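Local coordinates for protein trehalose-6-phosphate phosphatase (Cryptococcus neoformans, PDB 5DX9) that belongs to the trehalose-phosphatase family of the HAD superfamily and holds a magnesium ion and a bound glycan in its pocket, at residues N26-L31 and S66-D71; S86-S91 and E133-S138. All blocks are in the same frame, centred on the assembly; numbering follows the deposited sequence.

Interaction 1 of 2, residues N26-L31 and S66-D71; sequences NYDGTL and SGRDGD. Unlike the reference sequence in segment 26-31: Asn-26 (reference Asp). With MG (magnesium ion), chain C; G6P (6-O-phosphono-alpha-D-glucopyranose), chain B; GLC (alpha-D-glucopyranose), chain D.
Asn-26 brings its amide nitrogen against the backbone of Ser-66, ND2 to CA 4.0 Å, and both residues flank the G6P phosphate. With CG anti to the backbone N (chi1 -180°), the amide of Asn-26, an aspartate in the reference sequence, divides its work. OD1 binds the magnesium ion and accepts the Thr-30 hydroxyl on an in-plane lone pair, while ND2 donates to G6P O3P at 3.0 Å and to Ile-65 O. Tyr-27 turns its CB toward Ser-66. Asp-28 puts its backbone O on the magnesium and its N on G6P O1P (3.2 Å). Its carboxylate is gripped side-on by Arg-68: NE meets the syn lone pair of OD2 at 2.8 Å, nearly straight at 165°, and NH2 reaches OD1 at 2.9 Å from 33° out of the carboxylate plane. Arg-68 NH2 also bonds Pro-38 O, and G6P O2 lies over one guanidinium face. Thr-30 N and Leu-31 N both donate to Tyr-27 O in the turn of the first HAD motif (DxDGT in the reference sequence, with Asn-26 at its first position here). Asp-212 completes the metal's six ligands. From the second segment, Gly-67 N donates to G6P O3P at 2.7 Å. The phosphate is thus held between the loops, its charge probably offset by metal and N-H donors, while two bonds fix the Asp-28 carboxylate with OD2 2.9 Å from G6P O6.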
loop_
_atom_site.group_PDB
_atom_site.type_symbol
_atom_site.label_atom_id
_atom_site.label_comp_id
_atom_site.label_asym_id
_atom_site.label_seq_id
_atom_site.Cartn_x
_atom_site.Cartn_y
_atom_site.Cartn_z
ATOM N N ASN A 26 4.271 0.116 -2.868
ATOM C CA ASN A 26 3.499 1.353 -2.891
ATOM C C ASN A 26 3.864 2.087 -4.171
ATOM O O ASN A 26 4.876 1.764 -4.796
ATOM C CB ASN A 26 3.787 2.211 -1.656
ATOM C CG ASN A 26 2.998 3.511 -1.644
ATOM O OD1 ASN A 26 3.562 4.592 -1.773
ATOM N ND2 ASN A 26 1.692 3.405 -1.484
ATOM N N TYR A 27 3.055 3.056 -4.587
ATOM C CA TYR A 27 3.394 3.768 -5.813
ATOM C C TYR A 27 3.999 5.141 -5.569
ATOM O O TYR A 27 5.203 5.323 -5.716
ATOM C CB TYR A 27 2.187 3.925 -6.734
ATOM C CG TYR A 27 2.617 4.535 -8.049
ATOM C CD1 TYR A 27 3.489 3.853 -8.888
ATOM C CD2 TYR A 27 2.190 5.801 -8.434
ATOM C CE1 TYR A 27 3.908 4.397 -10.081
ATOM C CE2 TYR A 27 2.602 6.357 -9.635
ATOM C CZ TYR A 27 3.464 5.646 -10.454
ATOM O OH TYR A 27 3.896 6.172 -11.645
ATOM N N ASP A 28 3.161 6.112 -5.225
ATOM C CA ASP A 28 3.631 7.482 -5.055
ATOM C C ASP A 28 4.672 7.559 -3.949
ATOM O O ASP A 28 4.475 7.008 -2.868
ATOM C CB ASP A 28 2.461 8.423 -4.756
ATOM C CG ASP A 28 1.435 8.440 -5.868
ATOM O OD1 ASP A 28 1.780 8.894 -6.979
ATOM O OD2 ASP A 28 0.289 8.001 -5.632
ATOM N N GLY A 29 5.782 8.235 -4.231
ATOM C CA GLY A 29 6.855 8.394 -3.266
ATOM C C GLY A 29 7.671 7.130 -3.058
ATOM O O GLY A 29 8.689 7.141 -2.364
ATOM N N THR A 30 7.229 6.034 -3.664
ATOM C CA THR A 30 7.902 4.756 -3.480
ATOM C C THR A 30 8.496 4.232 -4.781
ATOM O O THR A 30 9.669 3.875 -4.829
ATOM C CB THR A 30 6.950 3.703 -2.902
ATOM O OG1 THR A 30 6.540 4.103 -1.587
ATOM C CG2 THR A 30 7.646 2.350 -2.823
ATOM N N LEU A 31 7.681 4.181 -5.829
ATOM C CA LEU A 31 8.153 3.770 -7.147
ATOM C C LEU A 31 8.389 4.977 -8.041
ATOM O O LEU A 31 9.033 4.881 -9.087
ATOM C CB LEU A 31 7.156 2.816 -7.804
ATOM C CG LEU A 31 7.227 1.370 -7.317
ATOM C CD1 LEU A 31 6.243 0.497 -8.069
ATOM C CD2 LEU A 31 8.644 0.840 -7.471
ATOM N N SER A 66 -1.814 0.920 -3.135
ATOM C CA SER A 66 -1.792 2.372 -3.230
ATOM C C SER A 66 -3.086 3.022 -2.756
ATOM O O SER A 66 -4.116 2.363 -2.630
ATOM C CB SER A 66 -1.505 2.783 -4.675
ATOM O OG SER A 66 -1.534 4.188 -4.821
ATOM N N GLY A 67 -3.022 4.322 -2.488
ATOM C CA GLY A 67 -4.210 5.087 -2.159
ATOM C C GLY A 67 -4.856 5.600 -3.430
ATOM O O GLY A 67 -5.949 6.168 -3.408
ATOM N N ARG A 68 -4.162 5.394 -4.545
ATOM C CA ARG A 68 -4.651 5.793 -5.855
ATOM C C ARG A 68 -5.959 5.102 -6.233
ATOM O O ARG A 68 -6.319 4.059 -5.675
ATOM C CB ARG A 68 -3.595 5.500 -6.922
ATOM C CG ARG A 68 -2.400 6.431 -6.892
ATOM C CD ARG A 68 -2.720 7.769 -7.540
ATOM N NE ARG A 68 -1.536 8.622 -7.600
ATOM C CZ ARG A 68 -1.418 9.682 -8.390
ATOM N NH1 ARG A 68 -2.416 10.024 -9.196
ATOM N NH2 ARG A 68 -0.302 10.398 -8.379
ATOM N N ASP A 69 -6.658 5.703 -7.191
ATOM C CA ASP A 69 -7.873 5.139 -7.758
ATOM C C ASP A 69 -7.531 4.100 -8.817
ATOM O O ASP A 69 -6.489 4.189 -9.467
ATOM C CB ASP A 69 -8.735 6.247 -8.363
ATOM C CG ASP A 69 -7.968 7.101 -9.353
ATOM O OD1 ASP A 69 -7.119 7.902 -8.909
ATOM O OD2 ASP A 69 -8.212 6.976 -10.571
ATOM N N GLY A 70 -8.413 3.121 -8.990
ATOM C CA GLY A 70 -8.198 2.052 -9.950
ATOM C C GLY A 70 -7.939 2.528 -11.367
ATOM O O GLY A 70 -7.188 1.897 -12.112
ATOM N N ASP A 71 -8.553 3.646 -11.741
ATOM C CA ASP A 71 -8.420 4.175 -13.095
ATOM C C ASP A 71 -6.989 4.595 -13.403
ATOM O O ASP A 71 -6.431 4.216 -14.433
ATOM C CB ASP A 71 -9.361 5.363 -13.305
ATOM C CG ASP A 71 -10.770 4.935 -13.672
ATOM O OD1 ASP A 71 -11.159 3.794 -13.347
ATOM O OD2 ASP A 71 -11.489 5.749 -14.286
HETATM MG MG MG C . 3.022 6.529 -1.226
HETATM C C1 G6P B . -1.461 10.720 -4.356
HETATM C C2 G6P B . -2.893 10.606 -4.862
HETATM C C3 G6P B . -3.896 10.697 -3.728
HETATM C C4 G6P B . -3.643 9.598 -2.717
HETATM C C5 G6P B . -2.165 9.393 -2.334
HETATM C C6 G6P B . -1.851 7.911 -2.051
HETATM O O1 G6P B . -1.150 12.031 -3.877
HETATM O O2 G6P B . -3.131 11.633 -5.822
HETATM O O3 G6P B . -5.227 10.507 -4.226
HETATM O O4 G6P B . -4.444 9.955 -1.582
HETATM O O5 G6P B . -1.203 9.753 -3.337
HETATM O O6 G6P B . -0.932 7.370 -3.032
HETATM P P G6P B . 0.042 6.112 -2.682
HETATM O O1P G6P B . 0.381 5.203 -3.965
HETATM O O2P G6P B . 1.321 6.639 -2.154
HETATM O O3P G6P B . -0.710 5.245 -1.555
HETATM C C1 GLC D . 0.248 12.170 -3.589
HETATM C C2 GLC D . 0.510 13.496 -2.872
HETATM C C3 GLC D . 0.341 14.673 -3.822
HETATM C C4 GLC D . 1.164 14.488 -5.090
HETATM C C5 GLC D . 0.872 13.134 -5.730
HETATM C C6 GLC D . 1.816 12.834 -6.894
HETATM O O2 GLC D . -0.385 13.614 -1.749
HETATM O O3 GLC D . 0.751 15.878 -3.166
HETATM O O4 GLC D . 0.857 15.568 -5.987
HETATM O O5 GLC D . 1.026 12.079 -4.783
HETATM O O6 GLC D . 3.178 13.023 -6.487
HETATM O O HOH W 1 3.235 8.556 -0.742
HETATM O O HOH W 2 1.984 5.696 0.336
#

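Interaction 2 of 2, residues S86-S91 and E133-S138; sequences SAEHGS and EVKKAS. With G6P (6-O-phosphono-alpha-D-glucopyranose), chain B.
The Glu-88 carboxylate meets Lys-136, Ala-137 and Ser-138 and accepts every hydrogen bond between the segments. OE1 takes two donors from opposite faces of its plane: Ala-137 N at 2.7 Å on the syn side, and Ser-138 OG at 2.9 Å from above the plane. OE2 accepts Lys-136 N at 3.0 Å, also on the syn side. The chain, extended beyond CG, delivers the carboxylate to the tip of a β-hairpin between strands 131-134 and 139-142, which Lys-135 N closes through a bond to Ser-138 O. That hairpin belongs to the four-stranded antiparallel sheet, consistent with the cap of this HAD family, whereas Glu-88 follows strand 84-87 of the large mixed core sheet; the contact therefore joins the core sheet to the probable cap. Packing is lighter. Lys-135 CB rests almost equally near both carboxylate oxygens, 3.4 Å from Glu-88 OE1, and Ala-137 CB meets Ser-91 OG at 3.7 Å. Toward the ligand, the Lys-135 chain runs antiparallel to the Glu-88 side chain, bends at chi3 (-77°), and places NZ 2.9 Å from G6P O3, with Glu-182 as its salt-bridge partner. Beside it Glu-133 OE1 accepts G6P O2 at 3.0 Å.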
loop_
_atom_site.group_PDB
_atom_site.type_symbol
_atom_site.label_atom_id
_atom_site.label_comp_id
_atom_site.label_asym_id
_atom_site.label_seq_id
_atom_site.Cartn_x
_atom_site.Cartn_y
_atom_site.Cartn_z
ATOM N N SER A 86 -3.975 -2.928 -6.034
ATOM C CA SER A 86 -4.871 -2.571 -4.945
ATOM C C SER A 86 -5.015 -1.053 -4.899
ATOM O O SER A 86 -4.020 -0.329 -4.852
ATOM C CB SER A 86 -4.356 -3.114 -3.614
ATOM O OG SER A 86 -5.309 -2.927 -2.582
ATOM N N ALA A 87 -6.253 -0.573 -4.932
ATOM C CA ALA A 87 -6.502 0.856 -5.062
ATOM C C ALA A 87 -7.269 1.418 -3.876
ATOM O O ALA A 87 -8.025 0.708 -3.215
ATOM C CB ALA A 87 -7.254 1.144 -6.354
ATOM N N GLU A 88 -7.054 2.705 -3.619
ATOM C CA GLU A 88 -7.781 3.440 -2.589
ATOM C C GLU A 88 -7.639 2.795 -1.214
ATOM O O GLU A 88 -8.622 2.613 -0.492
ATOM C CB GLU A 88 -9.256 3.570 -2.980
ATOM C CG GLU A 88 -9.446 4.136 -4.386
ATOM C CD GLU A 88 -10.835 4.693 -4.632
ATOM O OE1 GLU A 88 -11.453 5.209 -3.678
ATOM O OE2 GLU A 88 -11.306 4.618 -5.785
ATOM N N HIS A 89 -6.403 2.443 -0.871
ATOM C CA HIS A 89 -6.062 1.971 0.468
ATOM C C HIS A 89 -6.717 0.643 0.824
ATOM O O HIS A 89 -7.098 0.417 1.972
ATOM C CB HIS A 89 -6.434 3.034 1.505
ATOM C CG HIS A 89 -5.730 4.337 1.297
ATOM N ND1 HIS A 89 -4.455 4.575 1.760
ATOM C CD2 HIS A 89 -6.117 5.468 0.660
ATOM C CE1 HIS A 89 -4.087 5.801 1.424
ATOM N NE2 HIS A 89 -5.080 6.362 0.756
ATOM N N GLY A 90 -6.838 -0.238 -0.161
ATOM C CA GLY A 90 -7.343 -1.575 0.088
ATOM C C GLY A 90 -8.853 -1.684 0.042
ATOM O O GLY A 90 -9.429 -2.651 0.546
ATOM N N SER A 91 -9.500 -0.692 -0.561
ATOM C CA SER A 91 -10.943 -0.743 -0.759
ATOM C C SER A 91 -11.261 -1.451 -2.075
ATOM O O SER A 91 -12.400 -1.848 -2.322
ATOM C CB SER A 91 -11.540 0.664 -0.742
ATOM O OG SER A 91 -11.043 1.433 -1.818
ATOM N N GLU A 133 -9.979 15.473 -5.137
ATOM C CA GLU A 133 -9.931 14.218 -5.870
ATOM C C GLU A 133 -10.977 13.252 -5.338
ATOM O O GLU A 133 -10.695 12.438 -4.461
ATOM C CB GLU A 133 -8.538 13.591 -5.783
ATOM C CG GLU A 133 -7.922 13.269 -7.132
ATOM C CD GLU A 133 -6.564 12.606 -7.014
ATOM O OE1 GLU A 133 -5.720 13.103 -6.241
ATOM O OE2 GLU A 133 -6.340 11.588 -7.697
ATOM N N VAL A 134 -12.192 13.354 -5.866
ATOM C CA VAL A 134 -13.242 12.411 -5.514
ATOM C C VAL A 134 -12.983 11.081 -6.208
ATOM O O VAL A 134 -12.977 10.998 -7.435
ATOM C CB VAL A 134 -14.634 12.939 -5.898
ATOM C CG1 VAL A 134 -15.701 11.904 -5.578
ATOM C CG2 VAL A 134 -14.920 14.247 -5.175
ATOM N N LYS A 135 -12.745 10.045 -5.415
ATOM C CA LYS A 135 -12.519 8.715 -5.957
ATOM C C LYS A 135 -13.730 7.845 -5.655
ATOM O O LYS A 135 -14.758 8.345 -5.207
ATOM C CB LYS A 135 -11.229 8.114 -5.389
ATOM C CG LYS A 135 -9.964 8.796 -5.906
ATOM C CD LYS A 135 -8.708 8.344 -5.169
ATOM C CE LYS A 135 -8.611 9.003 -3.805
ATOM N NZ LYS A 135 -7.308 8.745 -3.137
ATOM N N LYS A 136 -13.615 6.546 -5.899
ATOM C CA LYS A 136 -14.774 5.671 -5.789
ATOM C C LYS A 136 -15.160 5.367 -4.344
ATOM O O LYS A 136 -16.343 5.251 -4.033
ATOM C CB LYS A 136 -14.525 4.371 -6.555
ATOM C CG LYS A 136 -14.262 4.593 -8.039
ATOM C CD LYS A 136 -14.388 3.311 -8.849
ATOM C CE LYS A 136 -14.179 3.585 -10.334
ATOM N NZ LYS A 136 -14.308 2.355 -11.169
ATOM N N ALA A 137 -14.174 5.247 -3.460
ATOM C CA ALA A 137 -14.452 4.942 -2.060
ATOM C C ALA A 137 -13.665 5.842 -1.105
ATOM O O ALA A 137 -13.663 5.624 0.105
ATOM C CB ALA A 137 -14.151 3.478 -1.769
ATOM N N SER A 138 -13.000 6.851 -1.655
ATOM C CA SER A 138 -12.229 7.789 -0.847
ATOM C C SER A 138 -12.182 9.160 -1.504
ATOM O O SER A 138 -12.437 9.293 -2.697
ATOM C CB SER A 138 -10.807 7.266 -0.621
ATOM O OG SER A 138 -10.133 7.068 -1.854
HETATM C C1 G6P B . -1.461 10.720 -4.356
HETATM C C2 G6P B . -2.893 10.606 -4.862
HETATM C C3 G6P B . -3.896 10.697 -3.728
HETATM C C4 G6P B . -3.643 9.598 -2.717
HETATM C C5 G6P B . -2.165 9.393 -2.334
HETATM C C6 G6P B . -1.851 7.911 -2.051
HETATM O O1 G6P B . -1.150 12.031 -3.877
HETATM O O2 G6P B . -3.131 11.633 -5.822
HETATM O O3 G6P B . -5.227 10.507 -4.226
HETATM O O4 G6P B . -4.444 9.955 -1.582
HETATM O O5 G6P B . -1.203 9.753 -3.337
HETATM O O6 G6P B . -0.932 7.370 -3.032
HETATM P P G6P B . 0.042 6.112 -2.682
HETATM O O1P G6P B . 0.381 5.203 -3.965
HETATM O O2P G6P B . 1.321 6.639 -2.154
HETATM O O3P G6P B . -0.710 5.245 -1.555
#

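Interactions 1 and 2, with centres about 10 Å apart, are consecutive along the chain, helix 70-77 leading from 66-71 toward strand 84-87. Segments 66-71 and 86-91 lie side by side: Arg-68 O is 2.6 Å from Glu-88 N and Ser-66 O 2.9 Å from His-89 N, both probable hydrogen bonds, and Gly-67 CA packs 3.3 Å from His-89 NE2. Both line the glycan pocket: interaction 1 holds chiefly the phosphate and also lies against the sugar through Arg-68, whereas interaction 2 binds the O2 and O3 hydroxyls. The nearest atom of the Lys-135 side chain is about 11 Å from the magnesium ion, yet NZ bonds Gly-67 O, linking the 131-142 hairpin to the phosphate-holding loop.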